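Local coordinates for putative iron binding protein (Bordetella pertussis Tohama I, PDB 1Y9U) that probably captures ferric iron in the periplasm through tyrosine side chains, as a bacterial solute-binding protein thought to serve iron uptake, at residues C135-S138 with Y143-A146; L171-A176 with A183-G188. All coordinates share one frame; numbering follows the deposited sequence.

Contact 1: C135-S138 with Y143-A146; sequences CIRS and YNTA
Asn144, in the first turn of helix 142-155, reaches back to the loop 135-138 and carries most of the contact. Hydrogen bonding comes first. Its ND2 donates to Ser138 O at 2.8 Å, with an N-H...O angle of 155°; the acceptor lies close to the amide plane, whereas the donor stands well above the carbonyl plane of Ser138. Arg137 O is also near, 3.1 Å from ND2. With CG anti to the carbonyl carbon (chi1 -76°), the amide is carried off the helix toward the loop, and its other end, OD1, accepts from Arg107 NE of strand 100-112.

Van der Waals contacts from aliphatic carbons flank the amide. Ile136, arriving from the opposite direction, puts its methyl CD1 3.6 Å from Asn144 OD1, and the methylene CG of Arg137 comes equally near ND2.

Arg137 also touches Tyr143 by plain packing, its guanidinium meeting the ring obliquely. The Arg137 chain bends at chi3 and sets NH1 3.6 Å from Tyr143 CE1, the guanidinium and ring planes standing 84° apart. Tyr143 OH, farther along the ring, is hydrogen-bonded to Tyr200 OH.

Held at both ends, the Asn144 amide should have its flip state fixed, tying the loop to the helix that presents the iron ligand Tyr143; the Arg137 charge, in a long, weak ion pair with Asp179, might modestly favour ionisation of that acid.

Contact 2: L171-A176 with A183-G188; sequences LARKAA and ARDILG
Arg173 lies in the irregular loop 171-176 and Asp185 on the last full turn of helix 179-187, where backbone bonds from Leu187 N to Ala183 O and from Gly188 N to Arg184 O keep the helical spacing. Both side chains leave their backbones toward each other, and they alone span the gap. Arg173 comes side-on: NE and NH2 both donate to Asp185 OD2, at 2.9 Å from NE and 3.0 Å from NH2. A single oxygen shared by two donors bends both bonds, to 138° at NE and much the same at NH2. The NE bond uses the anti lone pair of OD2, and the guanidinium and carboxylate planes are 86° apart, almost perpendicular. A bend at chi2 (75°) turns the Arg173 chain to bring this side of the guanidinium to the acid, while NH1 makes weak bonds back to the carbonyls of Lys174 and Ala176.

Arg184 grips the same carboxylate within the helix. Its NE donates to Asp185 OD1 at 2.9 Å from above the carboxylate plane, and NH2 reaches OD2 on the syn side at 3.3 Å, nearly straight. OD2 thus accepts from both arginines, whose charges the buried acid would help to balance. Around them, Cys135 touches Arg173 and Asp185, and Trp216 packs on Arg184. This is a salt-bridge network, Arg173-Asp185-Arg184, pinning an interhelical loop to the C-terminal turn of the following helix in a periplasmic binding-protein fold.

Contact 1 precedes contact 2 along the chain, and their centres lie 12 Å apart. They meet through the loops 135-138 and 171-176: Arg173 NH1 approaches Ile136 O to 3.0 Å, Arg173 NE sits 3.6 Å from Cys135 SG, and Leu171 CD2 packs 3.6 Å from Ile136 CG2. Cys135 also forms a disulfide with Cys191, just beyond helix 179-187, so covalent and ionic links join the same neighbourhood. Contact 1 contributes the iron ligand Tyr143, its side chain about 3 Å from that of Tyr200 at the nearest atoms. Contact 2 stands farther back, with about 12 Å between the nearest side-chain atoms of Arg173 and Tyr200. No iron is bound in this model.

Contact 1: C135-S138 with Y143-A146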
loop_
_atom_site.group_PDB
_atom_site.type_symbol
_atom_site.label_atom_id
_atom_site.label_comp_id
_atom_site.label_asym_id
_atom_site.label_seq_id
_atom_site.Cartn_x
_atom_site.Cartn_y
_atom_site.Cartn_z
ATOM N N CYS A 135 13.469 13.587 -6.699
ATOM C CA CYS A 135 13.832 12.194 -6.941
ATOM C C CYS A 135 12.585 11.313 -6.919
ATOM O O CYS A 135 11.672 11.524 -6.111
ATOM C CB CYS A 135 14.794 11.665 -5.883
ATOM S SG CYS A 135 16.489 12.275 -5.957
ATOM N N ILE A 136 12.579 10.305 -7.777
ATOM C CA ILE A 136 11.501 9.328 -7.853
ATOM C C ILE A 136 11.976 8.085 -8.581
ATOM O O ILE A 136 12.882 8.168 -9.414
ATOM C CB ILE A 136 10.255 9.948 -8.526
ATOM C CG1 ILE A 136 9.000 9.148 -8.204
ATOM C CG2 ILE A 136 10.453 10.078 -10.029
ATOM C CD1 ILE A 136 7.709 9.764 -8.741
ATOM N N ARG A 137 11.379 6.935 -8.253
ATOM C CA ARG A 137 11.642 5.712 -9.016
ATOM C C ARG A 137 10.865 5.712 -10.339
ATOM O O ARG A 137 10.072 6.598 -10.605
ATOM C CB ARG A 137 11.277 4.491 -8.169
ATOM C CG ARG A 137 9.791 4.181 -8.098
ATOM C CD ARG A 137 9.435 3.090 -7.136
ATOM N NE ARG A 137 10.159 1.867 -7.431
ATOM C CZ ARG A 137 10.487 0.963 -6.509
ATOM N NH1 ARG A 137 10.142 1.142 -5.235
ATOM N NH2 ARG A 137 11.144 -0.125 -6.871
ATOM N N SER A 138 11.074 4.683 -11.153
ATOM C CA SER A 138 10.381 4.556 -12.437
ATOM C C SER A 138 8.909 4.885 -12.347
ATOM O O SER A 138 8.195 4.401 -11.463
ATOM C CB SER A 138 10.523 3.125 -12.949
ATOM O OG SER A 138 9.676 2.889 -14.045
ATOM N N TYR A 143 3.770 1.475 -7.568
ATOM C CA TYR A 143 3.517 2.535 -6.599
ATOM C C TYR A 143 3.144 3.835 -7.292
ATOM O O TYR A 143 2.311 4.606 -6.825
ATOM C CB TYR A 143 4.756 2.796 -5.761
ATOM C CG TYR A 143 5.258 1.685 -4.878
ATOM C CD1 TYR A 143 6.565 1.722 -4.380
ATOM C CD2 TYR A 143 4.455 0.632 -4.498
ATOM C CE1 TYR A 143 7.038 0.732 -3.547
ATOM C CE2 TYR A 143 4.922 -0.362 -3.672
ATOM C CZ TYR A 143 6.217 -0.305 -3.207
ATOM O OH TYR A 143 6.659 -1.300 -2.367
ATOM N N ASN A 144 3.827 4.102 -8.402
ATOM C CA ASN A 144 3.596 5.317 -9.157
ATOM C C ASN A 144 2.378 5.223 -10.056
ATOM O O ASN A 144 1.619 6.184 -10.140
ATOM C CB ASN A 144 4.835 5.708 -9.954
ATOM C CG ASN A 144 5.930 6.321 -9.089
ATOM O OD1 ASN A 144 5.660 6.915 -8.050
ATOM N ND2 ASN A 144 7.183 6.139 -9.512
ATOM N N THR A 145 2.152 4.091 -10.727
ATOM C CA THR A 145 0.969 4.013 -11.584
ATOM C C THR A 145 -0.310 4.092 -10.794
ATOM O O THR A 145 -1.283 4.625 -11.279
ATOM C CB THR A 145 0.935 2.786 -12.481
ATOM O OG1 THR A 145 0.933 1.606 -11.676
ATOM C CG2 THR A 145 2.161 2.709 -13.390
ATOM N N ALA A 146 -0.311 3.598 -9.560
ATOM C CA ALA A 146 -1.496 3.741 -8.728
ATOM C C ALA A 146 -1.780 5.209 -8.397
ATOM O O ALA A 146 -2.930 5.629 -8.377
ATOM C CB ALA A 146 -1.351 2.934 -7.454
#

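Contact 2: L171-A176 with A183-G188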
loop_
_atom_site.group_PDB
_atom_site.type_symbol
_atom_site.label_atom_id
_atom_site.label_comp_id
_atom_site.label_asym_id
_atom_site.label_seq_id
_atom_site.Cartn_x
_atom_site.Cartn_y
_atom_site.Cartn_z
ATOM N N LEU A 171 12.960 16.263 -12.517
ATOM C CA LEU A 171 13.783 15.214 -11.931
ATOM C C LEU A 171 15.247 15.574 -11.886
ATOM O O LEU A 171 15.815 16.095 -12.840
ATOM C CB LEU A 171 13.563 13.870 -12.629
ATOM C CG LEU A 171 12.117 13.343 -12.595
ATOM C CD1 LEU A 171 12.048 11.976 -13.239
ATOM C CD2 LEU A 171 11.543 13.325 -11.184
ATOM N N ALA A 172 15.879 15.258 -10.751
ATOM C CA ALA A 172 17.308 15.473 -10.556
ATOM C C ALA A 172 18.141 14.410 -11.235
ATOM O O ALA A 172 19.307 14.632 -11.530
ATOM C CB ALA A 172 17.620 15.480 -9.057
ATOM N N ARG A 173 17.552 13.243 -11.438
ATOM C CA ARG A 173 18.211 12.130 -12.096
ATOM C C ARG A 173 17.092 11.248 -12.664
ATOM O O ARG A 173 15.913 11.485 -12.408
ATOM C CB ARG A 173 19.187 11.377 -11.154
ATOM C CG ARG A 173 18.765 11.202 -9.699
ATOM C CD ARG A 173 17.721 10.178 -9.524
ATOM N NE ARG A 173 17.596 9.681 -8.151
ATOM C CZ ARG A 173 16.665 8.812 -7.793
ATOM N NH1 ARG A 173 15.795 8.379 -8.704
ATOM N NH2 ARG A 173 16.595 8.374 -6.545
ATOM N N LYS A 174 17.445 10.247 -13.447
ATOM C CA LYS A 174 16.444 9.485 -14.158
ATOM C C LYS A 174 15.581 8.720 -13.146
ATOM O O LYS A 174 16.023 8.355 -12.043
ATOM C CB LYS A 174 17.113 8.580 -15.212
ATOM C CG LYS A 174 16.625 7.165 -15.366
ATOM C CD LYS A 174 17.786 6.172 -15.247
ATOM C CE LYS A 174 17.498 4.772 -15.790
ATOM N NZ LYS A 174 18.398 3.747 -15.175
ATOM N N ALA A 175 14.322 8.534 -13.519
ATOM C CA ALA A 175 13.370 7.789 -12.717
ATOM C C ALA A 175 13.775 6.323 -12.729
ATOM O O ALA A 175 13.518 5.590 -13.695
ATOM C CB ALA A 175 11.979 7.994 -13.259
ATOM N N ALA A 176 14.412 5.914 -11.638
ATOM C CA ALA A 176 15.054 4.611 -11.534
ATOM C C ALA A 176 15.308 4.336 -10.056
ATOM O O ALA A 176 15.077 5.195 -9.217
ATOM C CB ALA A 176 16.373 4.595 -12.333
ATOM N N ALA A 183 15.623 8.773 -0.273
ATOM C CA ALA A 183 16.239 9.245 0.970
ATOM C C ALA A 183 17.768 9.334 0.854
ATOM O O ALA A 183 18.392 10.318 1.271
ATOM C CB ALA A 183 15.841 8.337 2.122
ATOM N N ARG A 184 18.366 8.320 0.244
ATOM C CA ARG A 184 19.805 8.323 -0.026
ATOM C C ARG A 184 20.215 9.592 -0.775
ATOM O O ARG A 184 21.203 10.249 -0.425
ATOM C CB ARG A 184 20.184 7.110 -0.859
ATOM C CG ARG A 184 21.651 7.039 -1.222
ATOM C CD ARG A 184 21.930 6.049 -2.296
ATOM N NE ARG A 184 21.338 6.473 -3.557
ATOM C CZ ARG A 184 21.258 5.733 -4.644
ATOM N NH1 ARG A 184 21.728 4.485 -4.659
ATOM N NH2 ARG A 184 20.705 6.260 -5.730
ATOM N N ASP A 185 19.437 9.938 -1.793
ATOM C CA ASP A 185 19.827 11.034 -2.680
ATOM C C ASP A 185 19.491 12.398 -2.101
ATOM O O ASP A 185 20.139 13.387 -2.420
ATOM C CB ASP A 185 19.210 10.824 -4.050
ATOM C CG ASP A 185 19.858 9.680 -4.814
ATOM O OD1 ASP A 185 20.963 9.189 -4.406
ATOM O OD2 ASP A 185 19.328 9.248 -5.855
ATOM N N ILE A 186 18.520 12.475 -1.208
ATOM C CA ILE A 186 18.323 13.702 -0.444
ATOM C C ILE A 186 19.508 13.917 0.504
ATOM O O ILE A 186 20.057 15.039 0.587
ATOM C CB ILE A 186 16.969 13.681 0.312
ATOM C CG1 ILE A 186 15.813 13.777 -0.683
ATOM C CG2 ILE A 186 16.916 14.837 1.310
ATOM C CD1 ILE A 186 14.435 13.465 -0.102
ATOM N N LEU A 187 19.940 12.853 1.178
ATOM C CA LEU A 187 21.136 12.923 2.011
ATOM C C LEU A 187 22.342 13.381 1.204
ATOM O O LEU A 187 23.140 14.217 1.674
ATOM C CB LEU A 187 21.408 11.565 2.664
ATOM C CG LEU A 187 22.735 11.456 3.423
ATOM C CD1 LEU A 187 22.858 12.528 4.487
ATOM C CD2 LEU A 187 22.868 10.059 4.015
ATOM N N GLY A 188 22.456 12.855 -0.006
ATOM C CA GLY A 188 23.576 13.153 -0.874
ATOM C C GLY A 188 23.476 14.520 -1.537
ATOM O O GLY A 188 24.417 14.910 -2.235
#